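Local coordinates for protein glutathione S-transferase (Natrialba magadii ATCC 43099, PDB 6GZF) that probably acts as a glutathione transferase of the Xi class, the group that includes glutathionyl-hydroquinone reductases, in a haloalkaliphilic archaeon, at residues M8-D13 against T129-V134; T35-W40 against V146-E151. One frame throughout, in Å; residues are numbered along the deposited sequence.

In the fold
Both contacts bind the part of the chain that precedes strand 56-60, the first strand of the thioredoxin-like sheet, onto the thioredoxin-like domain, and both include residues of its predicted glutathione site. Interaction 1 sets residues 8-13 beside the loop 129-134 that precedes strand 136-139, and interaction 2 sets residues 35-40 across the end of strand 144-147 and the start of helix 150-159. Their centres lie 14 Å apart. Thr35 N and Thr129 O, 2.8 Å apart, probably form a hydrogen bond that joins them. Interaction 1 contributes Arg131 to Val134 to the site and interaction 2 Glu149 and Ser150. The Thr133 side chain lies about 7 Å from that of Cys64, the predicted nucleophile.

Interaction 1. Residues M8-D13 against T129-V134; sequences MNMLVD and TCRVTV
The Arg131 guanidinium meets Met8 O and Asn9 O at its edge, near its plane, while Met10 CE approaches NH1 obliquely, alongside. NH1 reaches Asn9 O at 3.2 Å from above that carbonyl's plane, and bonds weakly to Met8 O at 3.4 Å. Arginine suits this place because one nitrogen can serve two backbone oxygens while NH2 makes a salt bridge to Glu31. A bend at chi2 (-90°) turns CD back toward residues 8-13, although CB points away from them. An alanine here would probably leave the Glu31 carboxylate without its mate and Asn9 O without this donor.

Farther along, Leu11 and Cys130 form a single antiparallel hydrogen-bonded bridge, with Leu11 N to Cys130 O at 3.0 Å and nearly straight (170°). Thr129 closes the far end: its OG1, set anti to the carbonyl carbon, accepts from Asp13 N at 2.8 Å, a role that suits a short hydroxyl side chain. At the other end a water donates to Asn9 O at 2.8 Å and accepts weakly from Val132 N. Backbone bonds, with one to a threonine hydroxyl, thus join strand to loop, and a charged side chain ties the predicted glutathione-binding loop both to residues 8-13 and to Glu31.

Interaction 2. Residues T35-W40 against V146-E151; sequences TTFRNW and VNNESE
One side-chain amide, that of Asn147, serves three partners: Asn39 across the contact, and Glu149 and Glu152 farther along its own chain. It sits on a classic beta bulge where Val146 and Asn147 both face Leu137 of the neighbouring strand in the thioredoxin-like sheet. CG stands anti to the backbone N (chi1 -161°); OD1 accepts from Glu149 N at 2.7 Å, forming an Asx turn just before helix 150-159. ND2 gives an almost straight bond (169°) to Asn39 O at 2.9 Å, which lies in the amide plane although the donor stands above the carbonyl plane. The same nitrogen also bonds to Glu152, and it lies over one face of the Trp40 ring. Asparagine suits the place because it accepts and donates from one short, flat group.

The crossing backbones bridge once, at Arg38 and Asn147, and two weak bonds flank the bridge: Asn148 N to Phe37 O at 2.9 Å and Asn39 N to Val146 O at 3.1 Å. Phe37, large enough to reach two neighbours, sets CB against Asn148 CB, while its side chain also touches Ala125.

Glu149, the N-cap residue and a predicted glutathione ligand, offers Arg38 the opposite charge. Arginine is long enough for NE to reach it although CB points away. The guanidinium and carboxylate planes stand 89° apart. The salt bridge runs from Arg38 NE to Glu149 OE2 at 3.0 Å, meeting that oxygen from above the carboxylate plane.

Interaction 1. Residues M8-D13 against T129-V134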
ATOM      1  N   MET A   8      10.457 -13.772  11.278  1.00 36.11           N
ATOM      2  CA  MET A   8      10.231 -13.946  12.707  1.00 30.86           C
ATOM      3  C   MET A   8      10.959 -15.175  13.228  1.00 29.03           C
ATOM      4  O   MET A   8      10.983 -16.222  12.581  1.00 28.67           O
ATOM      5  CB  MET A   8       8.739 -14.043  13.024  1.00 28.08           C
ATOM      6  CG  MET A   8       8.434 -13.917  14.509  1.00 32.20           C
ATOM      7  SD  MET A   8       7.033 -12.845  14.874  1.00 35.86           S
ATOM      8  CE  MET A   8       7.094 -12.829  16.665  1.00 19.03           C
ATOM      9  N   ASN A   9      11.552 -15.038  14.408  1.00 41.27           N
ATOM     10  CA  ASN A   9      12.358 -16.105  14.980  1.00 35.49           C
ATOM     11  C   ASN A   9      11.626 -16.888  16.064  1.00 32.07           C
ATOM     12  O   ASN A   9      10.425 -16.705  16.269  1.00 27.24           O
ATOM     13  CB  ASN A   9      13.657 -15.533  15.534  1.00 29.25           C
ATOM     14  CG  ASN A   9      14.420 -14.729  14.503  1.00 37.72           C
ATOM     15  OD1 ASN A   9      14.648 -15.188  13.383  1.00 40.22           O
ATOM     16  ND2 ASN A   9      14.825 -13.520  14.876  1.00 29.56           N
ATOM     17  N   MET A  10      12.357 -17.757  16.757  1.00 32.02           N
ATOM     18  CA  MET A  10      11.729 -18.752  17.613  1.00 25.82           C
ATOM     19  C   MET A  10      12.630 -19.198  18.762  1.00 26.72           C
ATOM     20  O   MET A  10      13.859 -19.066  18.708  1.00 27.95           O
ATOM     21  CB  MET A  10      11.323 -19.963  16.770  1.00 35.26           C
ATOM     22  CG  MET A  10      12.295 -20.252  15.640  1.00 35.00           C
ATOM     23  SD  MET A  10      11.624 -21.350  14.382  1.00 72.70           S
ATOM     24  CE  MET A  10      10.523 -20.243  13.499  1.00 37.13           C
ATOM     25  N   LEU A  11      11.998 -19.714  19.808  1.00 23.83           N
ATOM     26  CA  LEU A  11      12.703 -20.372  20.896  1.00 24.71           C
ATOM     27  C   LEU A  11      12.403 -21.866  20.819  1.00 33.24           C
ATOM     28  O   LEU A  11      11.242 -22.265  20.845  1.00 27.49           O
ATOM     29  CB  LEU A  11      12.273 -19.788  22.244  1.00 26.87           C
ATOM     30  CG  LEU A  11      13.320 -19.618  23.348  1.00 33.14           C
ATOM     31  CD1 LEU A  11      14.510 -18.819  22.855  1.00 32.78           C
ATOM     32  CD2 LEU A  11      12.696 -18.935  24.555  1.00 29.68           C
ATOM     33  N   VAL A  12      13.440 -22.687  20.701  1.00 34.57           N
ATOM     34  CA  VAL A  12      13.249 -24.129  20.564  1.00 32.40           C
ATOM     35  C   VAL A  12      13.977 -24.895  21.664  1.00 39.96           C
ATOM     36  O   VAL A  12      15.207 -24.913  21.704  1.00 39.29           O
ATOM     37  CB  VAL A  12      13.733 -24.638  19.192  1.00 37.21           C
ATOM     38  CG1 VAL A  12      13.557 -26.145  19.091  1.00 38.02           C
ATOM     39  CG2 VAL A  12      12.983 -23.935  18.070  1.00 35.20           C
ATOM     40  N   ASP A  13      13.202 -25.527  22.544  1.00 41.05           N
ATOM     41  CA  ASP A  13      13.737 -26.227  23.710  1.00 34.84           C
ATOM     42  C   ASP A  13      14.651 -25.314  24.524  1.00 32.43           C
ATOM     43  O   ASP A  13      15.691 -25.744  25.023  1.00 41.09           O
ATOM     44  CB  ASP A  13      14.486 -27.496  23.290  1.00 41.26           C
ATOM     45  CG  ASP A  13      13.565 -28.549  22.701  1.00 45.96           C
ATOM     46  OD1 ASP A  13      12.354 -28.522  23.009  1.00 47.03           O
ATOM     47  OD2 ASP A  13      14.053 -29.407  21.934  1.00 25.67           O
ATOM     48  N   THR A 129       9.315 -24.116  23.982  1.00 29.87           N
ATOM     49  CA  THR A 129       9.340 -23.994  22.531  1.00 26.82           C
ATOM     50  C   THR A 129       8.157 -23.140  22.084  1.00 28.12           C
ATOM     51  O   THR A 129       7.021 -23.610  22.051  1.00 36.37           O
ATOM     52  CB  THR A 129       9.293 -25.366  21.834  1.00 28.98           C
ATOM     53  OG1 THR A 129      10.470 -26.113  22.167  1.00 31.29           O
ATOM     54  CG2 THR A 129       9.225 -25.196  20.323  1.00 26.67           C
ATOM     55  N   CYS A 130       8.426 -21.880  21.754  1.00 29.59           N
ATOM     56  CA  CYS A 130       7.359 -20.931  21.458  1.00 25.94           C
ATOM     57  C   CYS A 130       7.841 -19.729  20.659  1.00 31.93           C
ATOM     58  O   CYS A 130       9.002 -19.657  20.255  1.00 31.64           O
ATOM     59  CB  CYS A 130       6.720 -20.438  22.756  1.00 25.70           C
ATOM     60  SG  CYS A 130       7.838 -19.458  23.787  1.00 27.37           S
ATOM     61  N   ARG A 131       6.929 -18.788  20.437  1.00 35.20           N
ATOM     62  CA  ARG A 131       7.267 -17.496  19.856  1.00 24.61           C
ATOM     63  C   ARG A 131       7.393 -16.466  20.973  1.00 27.16           C
ATOM     64  O   ARG A 131       6.577 -16.438  21.896  1.00 26.73           O
ATOM     65  CB  ARG A 131       6.206 -17.054  18.844  1.00 28.93           C
ATOM     66  CG  ARG A 131       5.990 -18.007  17.678  1.00 32.07           C
ATOM     67  CD  ARG A 131       6.904 -17.681  16.507  1.00 28.72           C
ATOM     68  NE  ARG A 131       6.493 -18.377  15.290  1.00 38.19           N
ATOM     69  CZ  ARG A 131       7.204 -18.408  14.167  1.00 33.80           C
ATOM     70  NH1 ARG A 131       8.369 -17.779  14.097  1.00 29.26           N
ATOM     71  NH2 ARG A 131       6.747 -19.068  13.110  1.00 31.19           N
ATOM     72  N   VAL A 132       8.420 -15.628  20.897  1.00 26.33           N
ATOM     73  CA  VAL A 132       8.590 -14.553  21.869  1.00 24.30           C
ATOM     74  C   VAL A 132       7.777 -13.343  21.427  1.00 25.10           C
ATOM     75  O   VAL A 132       8.209 -12.574  20.569  1.00 27.80           O
ATOM     76  CB  VAL A 132      10.071 -14.161  22.036  1.00 27.76           C
ATOM     77  CG1 VAL A 132      10.218 -13.068  23.086  1.00 25.27           C
ATOM     78  CG2 VAL A 132      10.896 -15.378  22.416  1.00 34.08           C
ATOM     79  N   THR A 133       6.597 -13.177  22.018  1.00 24.02           N
ATOM     80  CA  THR A 133       5.653 -12.140  21.608  0.63 23.92           C
ATOM     81  C   THR A 133       5.132 -11.318  22.784  1.00 24.70           C
ATOM     82  O   THR A 133       5.386 -11.637  23.945  1.00 24.98           O
ATOM     83  CB  THR A 133       4.434 -12.746  20.882  0.63 25.67           C
ATOM     84  OG1 THR A 133       3.748 -13.642  21.767  0.63 24.19           O
ATOM     85  CG2 THR A 133       4.864 -13.499  19.635  0.63 26.35           C
ATOM     86  N   VAL A 134       4.375 -10.274  22.460  1.00 23.40           N
ATOM     87  CA  VAL A 134       3.698  -9.442  23.443  1.00 17.64           C
ATOM     88  C   VAL A 134       2.193  -9.573  23.208  1.00 18.65           C
ATOM     89  O   VAL A 134       1.767  -9.843  22.084  1.00 20.61           O
ATOM     90  CB  VAL A 134       4.136  -7.963  23.340  1.00 22.53           C
ATOM     91  CG1 VAL A 134       5.557  -7.791  23.856  1.00 23.28           C
ATOM     92  CG2 VAL A 134       4.013  -7.465  21.909  1.00 20.26           C
TER
HETATM   93  O   HOH W   1       9.913 -14.624  18.032  1.00 33.40           O

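Interaction 2. Residues T35-W40 against V146-E151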
ATOM      1  N   THR A  35       4.344 -24.010  22.684  1.00 29.16           N
ATOM      2  CA  THR A  35       3.749 -23.936  24.013  1.00 29.13           C
ATOM      3  C   THR A  35       3.344 -22.495  24.307  1.00 27.64           C
ATOM      4  O   THR A  35       4.084 -21.565  23.996  1.00 33.88           O
ATOM      5  CB  THR A  35       4.728 -24.427  25.102  1.00 29.65           C
ATOM      6  OG1 THR A  35       5.121 -25.778  24.829  1.00 39.68           O
ATOM      7  CG2 THR A  35       4.086 -24.355  26.482  1.00 24.66           C
ATOM      8  N   THR A  36       2.167 -22.307  24.892  1.00 29.28           N
ATOM      9  CA  THR A  36       1.743 -20.978  25.314  1.00 26.25           C
ATOM     10  C   THR A  36       1.514 -20.948  26.821  1.00 26.09           C
ATOM     11  O   THR A  36       1.594 -21.978  27.490  1.00 30.31           O
ATOM     12  CB  THR A  36       0.464 -20.526  24.585  1.00 25.09           C
ATOM     13  OG1 THR A  36      -0.597 -21.451  24.849  1.00 33.59           O
ATOM     14  CG2 THR A  36       0.705 -20.448  23.085  1.00 24.36           C
ATOM     15  N   PHE A  37       1.236 -19.761  27.348  1.00 29.93           N
ATOM     16  CA  PHE A  37       1.044 -19.583  28.782  1.00 20.96           C
ATOM     17  C   PHE A  37      -0.379 -19.109  29.064  1.00 22.77           C
ATOM     18  O   PHE A  37      -0.753 -17.997  28.694  1.00 21.17           O
ATOM     19  CB  PHE A  37       2.067 -18.590  29.341  1.00 19.91           C
ATOM     20  CG  PHE A  37       3.498 -19.026  29.164  1.00 17.31           C
ATOM     21  CD1 PHE A  37       4.129 -18.907  27.935  1.00 16.80           C
ATOM     22  CD2 PHE A  37       4.212 -19.552  30.228  1.00 15.57           C
ATOM     23  CE1 PHE A  37       5.442 -19.308  27.770  1.00 16.78           C
ATOM     24  CE2 PHE A  37       5.526 -19.954  30.070  1.00 17.79           C
ATOM     25  CZ  PHE A  37       6.141 -19.831  28.839  1.00 14.43           C
ATOM     26  N   ARG A  38      -1.169 -19.956  29.720  1.00 22.57           N
ATOM     27  CA  ARG A  38      -2.602 -19.707  29.843  1.00 23.11           C
ATOM     28  C   ARG A  38      -3.142 -19.754  31.271  1.00 23.81           C
ATOM     29  O   ARG A  38      -4.302 -20.108  31.483  1.00 21.59           O
ATOM     30  CB  ARG A  38      -3.375 -20.716  28.992  1.00 27.25           C
ATOM     31  CG  ARG A  38      -2.956 -20.746  27.536  1.00 28.09           C
ATOM     32  CD  ARG A  38      -3.915 -19.943  26.684  1.00 30.44           C
ATOM     33  NE  ARG A  38      -3.618 -20.073  25.262  1.00 43.54           N
ATOM     34  CZ  ARG A  38      -4.218 -20.938  24.451  1.00 38.31           C
ATOM     35  NH1 ARG A  38      -3.882 -20.987  23.169  1.00 39.96           N
ATOM     36  NH2 ARG A  38      -5.150 -21.755  24.921  1.00 30.70           N
ATOM     37  N   ASN A  39      -2.316 -19.400  32.249  1.00 21.14           N
ATOM     38  CA  ASN A  39      -2.808 -19.282  33.616  1.00 16.43           C
ATOM     39  C   ASN A  39      -3.660 -18.028  33.770  1.00 23.85           C
ATOM     40  O   ASN A  39      -3.488 -17.056  33.033  1.00 23.21           O
ATOM     41  CB  ASN A  39      -1.652 -19.266  34.619  1.00 20.79           C
ATOM     42  CG  ASN A  39      -1.085 -20.648  34.876  1.00 22.05           C
ATOM     43  OD1 ASN A  39      -1.716 -21.479  35.529  1.00 31.48           O
ATOM     44  ND2 ASN A  39       0.114 -20.902  34.366  1.00 27.99           N
ATOM     45  N   TRP A  40      -4.582 -18.057  34.725  1.00 23.31           N
ATOM     46  CA  TRP A  40      -5.473 -16.928  34.961  1.00 21.38           C
ATOM     47  C   TRP A  40      -5.273 -16.320  36.341  1.00 26.42           C
ATOM     48  O   TRP A  40      -5.000 -17.029  37.310  1.00 25.91           O
ATOM     49  CB  TRP A  40      -6.935 -17.356  34.809  1.00 22.18           C
ATOM     50  CG  TRP A  40      -7.387 -17.552  33.398  1.00 22.46           C
ATOM     51  CD1 TRP A  40      -6.991 -18.534  32.537  1.00 29.32           C
ATOM     52  CD2 TRP A  40      -8.345 -16.757  32.690  1.00 23.40           C
ATOM     53  NE1 TRP A  40      -7.635 -18.392  31.331  1.00 23.69           N
ATOM     54  CE2 TRP A  40      -8.472 -17.309  31.400  1.00 24.49           C
ATOM     55  CE3 TRP A  40      -9.103 -15.628  33.018  1.00 20.23           C
ATOM     56  CZ2 TRP A  40      -9.328 -16.772  30.440  1.00 21.09           C
ATOM     57  CZ3 TRP A  40      -9.951 -15.096  32.063  1.00 18.05           C
ATOM     58  CH2 TRP A  40     -10.056 -15.668  30.789  1.00 20.92           C
ATOM     59  N   VAL A 146       2.436 -15.483  33.836  1.00 23.08           N
ATOM     60  CA  VAL A 146       1.073 -15.898  34.144  1.00 22.45           C
ATOM     61  C   VAL A 146       0.314 -16.197  32.856  1.00 27.11           C
ATOM     62  O   VAL A 146      -0.052 -17.343  32.593  1.00 25.91           O
ATOM     63  CB  VAL A 146       0.308 -14.829  34.952  1.00 19.78           C
ATOM     64  CG1 VAL A 146      -1.177 -15.166  35.018  1.00 19.61           C
ATOM     65  CG2 VAL A 146       0.888 -14.706  36.346  1.00 21.31           C
ATOM     66  N   ASN A 147       0.092 -15.165  32.049  1.00 23.93           N
ATOM     67  CA  ASN A 147      -0.662 -15.324  30.814  1.00 19.24           C
ATOM     68  C   ASN A 147       0.039 -14.671  29.629  1.00 24.30           C
ATOM     69  O   ASN A 147       0.822 -13.735  29.792  1.00 23.23           O
ATOM     70  CB  ASN A 147      -2.070 -14.753  30.978  1.00 20.83           C
ATOM     71  CG  ASN A 147      -3.034 -15.270  29.930  1.00 27.09           C
ATOM     72  OD1 ASN A 147      -3.072 -14.772  28.804  1.00 24.12           O
ATOM     73  ND2 ASN A 147      -3.815 -16.281  30.292  1.00 21.15           N
ATOM     74  N   ASN A 148      -0.259 -15.175  28.436  1.00 32.15           N
ATOM     75  CA  ASN A 148       0.435 -14.767  27.223  1.00 19.76           C
ATOM     76  C   ASN A 148      -0.553 -14.448  26.100  1.00 22.75           C
ATOM     77  O   ASN A 148      -0.170 -14.274  24.942  1.00 17.31           O
ATOM     78  CB  ASN A 148       1.403 -15.872  26.794  1.00 22.96           C
ATOM     79  CG  ASN A 148       2.416 -15.404  25.771  1.00 27.39           C
ATOM     80  OD1 ASN A 148       2.677 -14.209  25.636  1.00 42.36           O
ATOM     81  ND2 ASN A 148       2.999 -16.350  25.044  1.00 30.64           N
ATOM     82  N   GLU A 149      -1.829 -14.358  26.461  1.00 17.58           N
ATOM     83  CA  GLU A 149      -2.898 -14.179  25.486  1.00 19.67           C
ATOM     84  C   GLU A 149      -3.636 -12.861  25.693  1.00 17.71           C
ATOM     85  O   GLU A 149      -4.179 -12.608  26.768  1.00 19.63           O
ATOM     86  CB  GLU A 149      -3.878 -15.348  25.571  1.00 20.04           C
ATOM     87  CG  GLU A 149      -3.215 -16.705  25.437  1.00 22.29           C
ATOM     88  CD  GLU A 149      -2.989 -17.100  23.995  1.00 29.67           C
ATOM     89  OE1 GLU A 149      -3.672 -16.535  23.118  1.00 26.18           O
ATOM     90  OE2 GLU A 149      -2.127 -17.967  23.739  1.00 29.82           O
ATOM     91  N   SER A 150      -3.659 -12.033  24.653  1.00 20.41           N
ATOM     92  CA  SER A 150      -4.293 -10.720  24.712  1.00 24.81           C
ATOM     93  C   SER A 150      -5.755 -10.798  25.139  1.00 21.25           C
ATOM     94  O   SER A 150      -6.208 -10.026  25.983  1.00 23.49           O
ATOM     95  CB  SER A 150      -4.194 -10.030  23.352  1.00 20.79           C
ATOM     96  OG  SER A 150      -4.849 -10.788  22.349  1.00 28.32           O
ATOM     97  N   GLU A 151      -6.480 -11.740  24.546  1.00 25.19           N
ATOM     98  CA  GLU A 151      -7.906 -11.911  24.798  1.00 24.86           C
ATOM     99  C   GLU A 151      -8.209 -12.204  26.265  1.00 23.45           C
ATOM    100  O   GLU A 151      -9.179 -11.688  26.823  1.00 21.12           O
ATOM    101  CB  GLU A 151      -8.455 -13.033  23.914  1.00 24.54           C
ATOM    102  CG  GLU A 151      -9.841 -13.527  24.290  1.00 31.25           C
ATOM    103  CD  GLU A 151     -10.366 -14.561  23.314  1.00 38.83           C
ATOM    104  OE1 GLU A 151     -10.121 -14.410  22.097  1.00 41.41           O
ATOM    105  OE2 GLU A 151     -11.019 -15.528  23.761  1.00 37.13           O
TER